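PKS (Streptomyces albus, PDB 4OQJ) probably forms carbon–carbon bonds by condensing carrier-protein-bound acyl chains, as a ketosynthase-containing polyketide synthase of oxazolomycin biosynthesis. Local coordinates at residues E150-A155 and Y161-T166; R245-K250 and P404-A409; A568-H573 and F598-A603. All coordinates share one frame; numbering follows the deposited sequence.

Contact 1 (E150-A155 and Y161-T166); sequences ERYRTA and YRMMIT
Met163, modelled as selenomethionine, reaches from helix 157-167 to the last turn of helix 149-153, and its tip lies against Tyr152 and Ala155. The side chain starts beside the tyrosine ring: Met163 CB is 4.3 Å from Tyr152 CD2. With chi1 at -82° CG lies anti to its own carbonyl carbon, and an extended chi2 then carries the chain past CG and straight across the gap to the selenium. This atom settles against the tyrosine backbone, Met163 SE to Tyr152 CA 3.9 Å, and Met163 SE also touches Tyr152 CB at 4.1 Å. Relative to the ring it sits at the edge, with Met163 SE 5.5 Å from the Tyr152 centroid and 77° off the normal, a Met-aromatic contact made from beside the ring. The chain of Met163 then bends at chi3 (-86°), which tucks the methyl between two residues. Met163 CE is 3.6 Å from Tyr152 CA. On its other contact, Met163 CE is 3.7 Å from Ala155 CB, just past the helix end. The same methyl also nears a backbone carbonyl, Met163 CE to Arg151 O being 3.9 Å. Everything that meets across this gap is apolar or backbone. The two short helices are successive in the chain, and Arg160, near the start of the second, hydrogen-bonds the carbonyls of Tyr152 and Arg153 at the end of the first. Helix 97-102 packs beside them, where Glu101 forms a salt bridge with Arg151 and Leu102 packs on Arg151 and Arg162, while Leu140 of the second subunit packs on Tyr152 and Met164.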
# COMPACT_ATOMS: atom_id res chain seq x y z
N GLU A 150 -6.59 -28.92 5.66
CA GLU A 150 -6.04 -30.27 5.66
C GLU A 150 -5.33 -30.54 4.34
O GLU A 150 -4.26 -31.15 4.31
CB GLU A 150 -7.14 -31.30 5.91
N ARG A 151 -5.94 -30.07 3.26
CA ARG A 151 -5.39 -30.21 1.92
C ARG A 151 -3.96 -29.67 1.87
O ARG A 151 -3.07 -30.31 1.32
CB ARG A 151 -6.28 -29.46 0.93
CG ARG A 151 -6.20 -29.92 -0.50
CD ARG A 151 -7.53 -29.65 -1.19
NE ARG A 151 -7.40 -29.33 -2.61
CZ ARG A 151 -8.41 -29.01 -3.40
NH1 ARG A 151 -9.65 -28.96 -2.92
NH2 ARG A 151 -8.20 -28.74 -4.68
N TYR A 152 -3.76 -28.49 2.45
CA TYR A 152 -2.44 -27.84 2.46
C TYR A 152 -1.37 -28.66 3.20
O TYR A 152 -0.29 -28.90 2.66
CB TYR A 152 -2.52 -26.45 3.08
CG TYR A 152 -1.22 -25.68 2.95
CD1 TYR A 152 -0.21 -25.80 3.90
CD2 TYR A 152 -0.99 -24.86 1.85
CE1 TYR A 152 0.99 -25.11 3.76
CE2 TYR A 152 0.20 -24.17 1.71
CZ TYR A 152 1.19 -24.30 2.67
OH TYR A 152 2.37 -23.62 2.51
N ARG A 153 -1.65 -29.07 4.43
CA ARG A 153 -0.62 -29.68 5.26
C ARG A 153 -0.22 -31.08 4.80
O ARG A 153 0.85 -31.57 5.17
CB ARG A 153 -1.07 -29.73 6.72
CG ARG A 153 -0.45 -28.62 7.58
CD ARG A 153 -1.30 -28.32 8.81
NE ARG A 153 -2.61 -27.83 8.39
CZ ARG A 153 -3.78 -28.40 8.70
NH1 ARG A 153 -3.84 -29.48 9.47
NH2 ARG A 153 -4.89 -27.86 8.24
N THR A 154 -1.04 -31.71 3.97
CA THR A 154 -0.74 -33.05 3.45
C THR A 154 -0.42 -33.03 1.95
O THR A 154 -0.50 -34.07 1.29
CB THR A 154 -1.92 -34.01 3.67
OG1 THR A 154 -2.96 -33.71 2.74
CG2 THR A 154 -2.45 -33.90 5.10
N ALA A 155 -0.06 -31.87 1.43
CA ALA A 155 0.22 -31.71 0.00
C ALA A 155 1.71 -31.53 -0.27
O ALA A 155 2.48 -31.18 0.63
CB ALA A 155 -0.55 -30.53 -0.57
N TYR A 161 2.47 -24.58 -3.35
CA TYR A 161 2.80 -23.39 -4.11
C TYR A 161 1.57 -22.92 -4.90
O TYR A 161 1.24 -21.74 -4.92
CB TYR A 161 3.98 -23.67 -5.04
CG TYR A 161 4.33 -22.52 -5.96
CD1 TYR A 161 3.72 -22.39 -7.21
CD2 TYR A 161 5.26 -21.56 -5.59
CE1 TYR A 161 4.04 -21.34 -8.05
CE2 TYR A 161 5.58 -20.50 -6.43
CZ TYR A 161 4.97 -20.40 -7.66
OH TYR A 161 5.28 -19.35 -8.50
N ARG A 162 0.87 -23.84 -5.54
CA ARG A 162 -0.32 -23.46 -6.29
C ARG A 162 -1.41 -22.91 -5.34
O ARG A 162 -2.12 -21.96 -5.67
CB ARG A 162 -0.80 -24.67 -7.10
CG ARG A 162 -2.02 -24.42 -8.01
CD ARG A 162 -1.99 -23.10 -8.80
NE ARG A 162 -0.91 -23.01 -9.78
CZ ARG A 162 -0.93 -22.22 -10.86
NH1 ARG A 162 -1.99 -21.45 -11.10
NH2 ARG A 162 0.10 -22.18 -11.69
N MSE A 163 -1.52 -23.45 -4.13
CA MSE A 163 -2.44 -22.90 -3.15
C MSE A 163 -2.00 -21.51 -2.66
O MSE A 163 -2.83 -20.65 -2.43
CB MSE A 163 -2.60 -23.88 -1.97
CG MSE A 163 -3.60 -25.00 -2.29
SE MSE A 163 -3.91 -26.19 -0.80
CE MSE A 163 -2.41 -27.37 -1.14
N MSE A 164 -0.70 -21.29 -2.51
CA MSE A 164 -0.22 -19.97 -2.10
C MSE A 164 -0.57 -18.88 -3.13
O MSE A 164 -1.05 -17.80 -2.75
CB MSE A 164 1.29 -20.00 -1.88
CG MSE A 164 1.90 -18.63 -1.56
SE MSE A 164 3.85 -18.65 -1.61
CE MSE A 164 4.08 -18.58 -3.57
N ILE A 165 -0.35 -19.14 -4.41
CA ILE A 165 -0.61 -18.07 -5.39
C ILE A 165 -2.10 -17.90 -5.66
O ILE A 165 -2.49 -16.91 -6.27
CB ILE A 165 0.13 -18.27 -6.74
CG1 ILE A 165 -0.37 -19.52 -7.47
CG2 ILE A 165 1.63 -18.33 -6.49
CD1 ILE A 165 0.36 -19.79 -8.78
N THR A 166 -2.94 -18.83 -5.18
CA THR A 166 -4.39 -18.66 -5.31
C THR A 166 -5.05 -18.19 -4.03
O THR A 166 -6.26 -17.95 -4.01
CB THR A 166 -5.09 -19.97 -5.77
OG1 THR A 166 -4.78 -21.04 -4.87
CG2 THR A 166 -4.67 -20.36 -7.19

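Contact 2 (R245-K250 and P404-A409); sequences RAFDAK and PEIDFA
A type II beta turn from Arg245 to Asp248 presents Phe247 to Ile406 and Phe408. Phe247 takes the third position of the turn with a positive phi of 75°, and the turn is closed by Asp248 N bonding to Arg245 O at 3.1 Å. Ile406 comes in with its tip: Ile406 CD1 lies 3.9 Å from Phe247 CD1, in the plane of the ring and at its edge, and the two side chains cross at about a right angle. The same methyl also rests on the turn's backbone, with Ile406 CD1 3.6 Å from Phe247 O. Ile406 has CG1 anti to its carbonyl carbon (chi1 -61°), which sends the long branch to Phe247 and leaves the short branch for Phe408: CG2 of Ile406 sits 3.5 Å above one face of the Phe408 ring, offset toward its rim. Both loops belong to the ketosynthase, a member of the thiolase superfamily, and the second leads into strand 413-415, within this chain an outermost strand of the large mixed sheet. Val415 of that strand and Leu362 of strand 360-363 touch both phenylalanines, and Val341 of helix 336-348 packs on Phe247 and Ile406. At the edge of the Phe408 ring, CZ approaches Phe247 CB at 4.3 Å. Farther out, Ala249 CB meets Pro404 CD at 3.9 Å. The CB of Asp248 points away from 404-409, and its carboxylate forms an Asx turn, Asp248 OD2 accepting from Lys250 N at 2.7 Å and 164°, on the anti side and well out of the carboxylate plane. OD1 takes the backbone N-H groups of Glu400 and Ala401.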
# COMPACT_ATOMS: atom_id res chain seq x y z
N ARG A 245 -26.98 -0.90 16.63
CA ARG A 245 -27.80 0.25 17.00
C ARG A 245 -26.93 1.48 17.21
O ARG A 245 -26.83 2.01 18.33
CB ARG A 245 -28.61 -0.06 18.26
CG ARG A 245 -29.40 -1.36 18.18
CD ARG A 245 -30.14 -1.66 19.49
NE ARG A 245 -30.77 -2.98 19.47
CZ ARG A 245 -31.94 -3.25 18.91
NH1 ARG A 245 -32.63 -2.29 18.31
NH2 ARG A 245 -32.43 -4.48 18.94
N ALA A 246 -26.34 1.96 16.12
CA ALA A 246 -25.31 2.99 16.19
C ALA A 246 -25.85 4.28 16.80
O ALA A 246 -26.86 4.83 16.35
CB ALA A 246 -24.75 3.27 14.79
N PHE A 247 -25.13 4.74 17.83
CA PHE A 247 -25.36 6.01 18.53
C PHE A 247 -26.58 5.99 19.45
O PHE A 247 -26.85 6.97 20.16
CB PHE A 247 -25.47 7.15 17.51
CG PHE A 247 -24.29 7.20 16.59
CD1 PHE A 247 -23.02 7.42 17.10
CD2 PHE A 247 -24.43 7.00 15.23
CE1 PHE A 247 -21.91 7.46 16.28
CE2 PHE A 247 -23.33 7.03 14.40
CZ PHE A 247 -22.07 7.26 14.92
N ASP A 248 -27.27 4.86 19.48
CA ASP A 248 -28.46 4.69 20.31
C ASP A 248 -28.08 4.34 21.74
O ASP A 248 -26.99 3.84 22.01
CB ASP A 248 -29.35 3.58 19.73
CG ASP A 248 -30.67 3.45 20.46
OD1 ASP A 248 -31.63 4.16 20.09
OD2 ASP A 248 -30.77 2.62 21.39
N ALA A 249 -29.00 4.60 22.67
CA ALA A 249 -28.75 4.33 24.08
C ALA A 249 -28.57 2.83 24.33
O ALA A 249 -27.89 2.43 25.28
CB ALA A 249 -29.88 4.88 24.94
N LYS A 250 -29.18 2.01 23.47
CA LYS A 250 -29.10 0.56 23.61
C LYS A 250 -27.99 -0.04 22.75
O LYS A 250 -27.97 -1.25 22.52
CB LYS A 250 -30.46 -0.07 23.27
CG LYS A 250 -31.57 0.39 24.21
CD LYS A 250 -32.95 -0.08 23.79
CE LYS A 250 -34.01 0.51 24.72
NZ LYS A 250 -35.23 -0.34 24.85
N PRO A 404 -26.88 8.63 26.11
CA PRO A 404 -26.65 9.76 27.01
C PRO A 404 -25.18 10.18 27.12
O PRO A 404 -24.90 11.35 27.38
CB PRO A 404 -27.14 9.24 28.37
CG PRO A 404 -28.13 8.20 28.05
CD PRO A 404 -27.66 7.56 26.77
N GLU A 405 -24.27 9.23 26.95
CA GLU A 405 -22.84 9.50 27.06
C GLU A 405 -22.24 10.22 25.83
O GLU A 405 -21.10 10.67 25.87
CB GLU A 405 -22.07 8.19 27.29
CG GLU A 405 -22.48 7.44 28.55
CD GLU A 405 -22.13 8.19 29.83
OE1 GLU A 405 -20.95 8.57 30.00
OE2 GLU A 405 -23.05 8.41 30.66
N ILE A 406 -22.99 10.29 24.74
CA ILE A 406 -22.50 10.99 23.55
C ILE A 406 -22.78 12.48 23.68
O ILE A 406 -23.93 12.88 23.90
CB ILE A 406 -23.16 10.48 22.25
CG1 ILE A 406 -22.86 8.99 22.04
CG2 ILE A 406 -22.66 11.29 21.05
CD1 ILE A 406 -23.58 8.38 20.84
N ASP A 407 -21.75 13.29 23.52
CA ASP A 407 -21.89 14.74 23.68
C ASP A 407 -22.29 15.45 22.37
O ASP A 407 -21.52 16.23 21.81
CB ASP A 407 -20.59 15.32 24.23
CG ASP A 407 -20.80 16.66 24.93
OD1 ASP A 407 -21.92 17.21 24.85
OD2 ASP A 407 -19.84 17.15 25.54
N PHE A 408 -23.51 15.19 21.89
CA PHE A 408 -23.99 15.81 20.65
C PHE A 408 -24.04 17.33 20.80
O PHE A 408 -23.69 18.07 19.87
CB PHE A 408 -25.38 15.28 20.26
CG PHE A 408 -25.37 13.90 19.67
CD1 PHE A 408 -24.82 13.67 18.42
CD2 PHE A 408 -25.91 12.83 20.36
CE1 PHE A 408 -24.81 12.40 17.87
CE2 PHE A 408 -25.90 11.55 19.81
CZ PHE A 408 -25.35 11.34 18.57
N ALA A 409 -24.46 17.80 21.96
CA ALA A 409 -24.66 19.23 22.18
C ALA A 409 -23.37 20.03 22.04
O ALA A 409 -23.41 21.24 21.82
CB ALA A 409 -25.27 19.46 23.55

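Contact 3 (A568-H573 and F598-A603)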
# COMPACT_ATOMS: atom_id res chain seq x y z
N ALA A 568 -18.62 11.40 -43.12
CA ALA A 568 -17.40 12.09 -43.50
C ALA A 568 -16.39 11.14 -44.14
O ALA A 568 -15.73 11.50 -45.11
CB ALA A 568 -16.77 12.78 -42.29
N ALA A 569 -16.28 9.93 -43.61
CA ALA A 569 -15.32 8.96 -44.13
C ALA A 569 -15.70 8.54 -45.54
O ALA A 569 -14.83 8.34 -46.40
CB ALA A 569 -15.23 7.75 -43.20
N PHE A 570 -16.99 8.42 -45.79
CA PHE A 570 -17.46 8.06 -47.12
C PHE A 570 -17.12 9.18 -48.09
O PHE A 570 -16.58 8.94 -49.16
CB PHE A 570 -18.98 7.81 -47.12
CG PHE A 570 -19.55 7.54 -48.49
CD1 PHE A 570 -19.57 6.25 -49.00
CD2 PHE A 570 -20.08 8.57 -49.26
CE1 PHE A 570 -20.10 6.00 -50.25
CE2 PHE A 570 -20.60 8.32 -50.51
CZ PHE A 570 -20.62 7.03 -51.01
N ARG A 571 -17.45 10.40 -47.68
CA ARG A 571 -17.26 11.59 -48.51
C ARG A 571 -15.81 11.70 -48.95
O ARG A 571 -15.54 11.96 -50.13
CB ARG A 571 -17.70 12.84 -47.72
CG ARG A 571 -17.91 14.07 -48.57
CD ARG A 571 -18.68 15.16 -47.83
NE ARG A 571 -18.16 15.43 -46.49
CZ ARG A 571 -18.80 15.19 -45.34
NH1 ARG A 571 -18.21 15.50 -44.20
NH2 ARG A 571 -20.01 14.65 -45.32
N GLU A 572 -14.88 11.48 -48.02
CA GLU A 572 -13.45 11.50 -48.34
C GLU A 572 -13.10 10.54 -49.47
O GLU A 572 -12.55 10.94 -50.49
CB GLU A 572 -12.61 11.14 -47.10
CG GLU A 572 -11.10 11.04 -47.40
CD GLU A 572 -10.29 10.42 -46.27
OE1 GLU A 572 -10.79 10.36 -45.12
OE2 GLU A 572 -9.15 9.99 -46.54
N HIS A 573 -13.41 9.26 -49.28
CA HIS A 573 -13.02 8.24 -50.26
C HIS A 573 -13.81 8.34 -51.57
O HIS A 573 -13.32 7.96 -52.63
CB HIS A 573 -13.19 6.85 -49.66
CG HIS A 573 -12.31 6.63 -48.47
ND1 HIS A 573 -10.94 6.55 -48.57
CD2 HIS A 573 -12.61 6.50 -47.16
CE1 HIS A 573 -10.43 6.37 -47.36
NE2 HIS A 573 -11.42 6.33 -46.49
N PHE A 598 -20.03 1.49 -58.97
CA PHE A 598 -18.69 1.17 -58.50
C PHE A 598 -18.24 2.15 -57.42
O PHE A 598 -17.86 1.74 -56.32
CB PHE A 598 -17.67 1.18 -59.64
CG PHE A 598 -16.26 1.01 -59.18
CD1 PHE A 598 -15.75 -0.26 -58.90
CD2 PHE A 598 -15.45 2.10 -58.97
CE1 PHE A 598 -14.46 -0.41 -58.45
CE2 PHE A 598 -14.16 1.95 -58.52
CZ PHE A 598 -13.67 0.69 -58.26
N ALA A 599 -18.28 3.44 -57.74
CA ALA A 599 -17.81 4.50 -56.83
C ALA A 599 -18.41 4.39 -55.43
O ALA A 599 -17.68 4.40 -54.45
CB ALA A 599 -18.11 5.86 -57.42
N VAL A 600 -19.73 4.29 -55.34
CA VAL A 600 -20.39 4.17 -54.05
C VAL A 600 -19.90 2.95 -53.28
O VAL A 600 -19.65 3.03 -52.08
CB VAL A 600 -21.92 4.08 -54.20
CG1 VAL A 600 -22.60 3.94 -52.83
CG2 VAL A 600 -22.43 5.32 -54.90
N GLN A 601 -19.76 1.82 -53.97
CA GLN A 601 -19.34 0.59 -53.31
C GLN A 601 -17.87 0.67 -52.90
O GLN A 601 -17.52 0.23 -51.81
CB GLN A 601 -19.58 -0.62 -54.22
CG GLN A 601 -21.05 -1.00 -54.35
CD GLN A 601 -21.27 -2.22 -55.24
OE1 GLN A 601 -21.38 -3.34 -54.75
NE2 GLN A 601 -21.37 -1.99 -56.53
N TYR A 602 -17.02 1.22 -53.77
CA TYR A 602 -15.60 1.35 -53.47
C TYR A 602 -15.40 2.26 -52.27
O TYR A 602 -14.64 1.94 -51.35
CB TYR A 602 -14.83 1.91 -54.69
CG TYR A 602 -13.35 2.12 -54.40
CD1 TYR A 602 -12.45 1.06 -54.51
CD2 TYR A 602 -12.86 3.35 -54.03
CE1 TYR A 602 -11.10 1.24 -54.25
CE2 TYR A 602 -11.51 3.54 -53.77
CZ TYR A 602 -10.64 2.48 -53.88
OH TYR A 602 -9.29 2.66 -53.62
N ALA A 603 -16.08 3.39 -52.26
CA ALA A 603 -15.97 4.33 -51.16
C ALA A 603 -16.45 3.70 -49.85
O ALA A 603 -15.85 3.93 -48.79
CB ALA A 603 -16.74 5.59 -51.46
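Val600 O faces the ring edge of Phe570 while also accepting a hydrogen bond from the hydroxyl of Thr604, one turn on in its own helix. The ring carbon Phe570 CE1 comes to 3.5 Å from Val600 O, close to the ring plane, so that a C-H rather than the pi face looks at the carbonyl. Phe570 gets there with CG anti to the backbone N (chi1 176°), which swings the ring across to helix 594-610 although its CB starts off to one side. The same edge carbon, Phe570 CE1, lies 3.6 Å from Ala603 CB, which approaches the ring obliquely, and Phe570 CZ touches Val600 CG1 at 4.1 Å. Beyond the ring, His573 CB meets Ala603 CB at 4.2 Å, where the small alanine lets the backbones come together: the CA atoms of His573 and Ala603 are 5.0 Å apart. The N-to-C directions of segments 568-573 and 598-603 make an angle of 125°, with axes 9.3 Å apart at closest approach. Leu563 and Tyr564 of helix 557-566 also pack on Phe570. Helices 568-581 and 594-610 are thus held here by apolar fit, with the ring's slightly positive edge probably adding a weak electrostatic pull on an already bonded carbonyl.

How the contacts relate
The three contacts follow one another along the chain and share no helix or strand. Contacts 1 and 2 both belong to the ketosynthase, with centres about 47 Å apart, and both are only partly buried. Contact 1 joins two successive short helices beside the second subunit, whereas contact 2 brings together loops more than 150 residues apart, where no other chain reaches. Contact 3 is the buried one, yet it lies far out in the chain, its centre about 73 Å from that of contact 2, on the opposite side of the chain's centre. None has a hydrogen bond between its segments, and all are mainly apolar: a long selenomethionine chain in contact 1, branched and aromatic groups in contact 2, a ring C-H edge facing a carbonyl oxygen in contact 3.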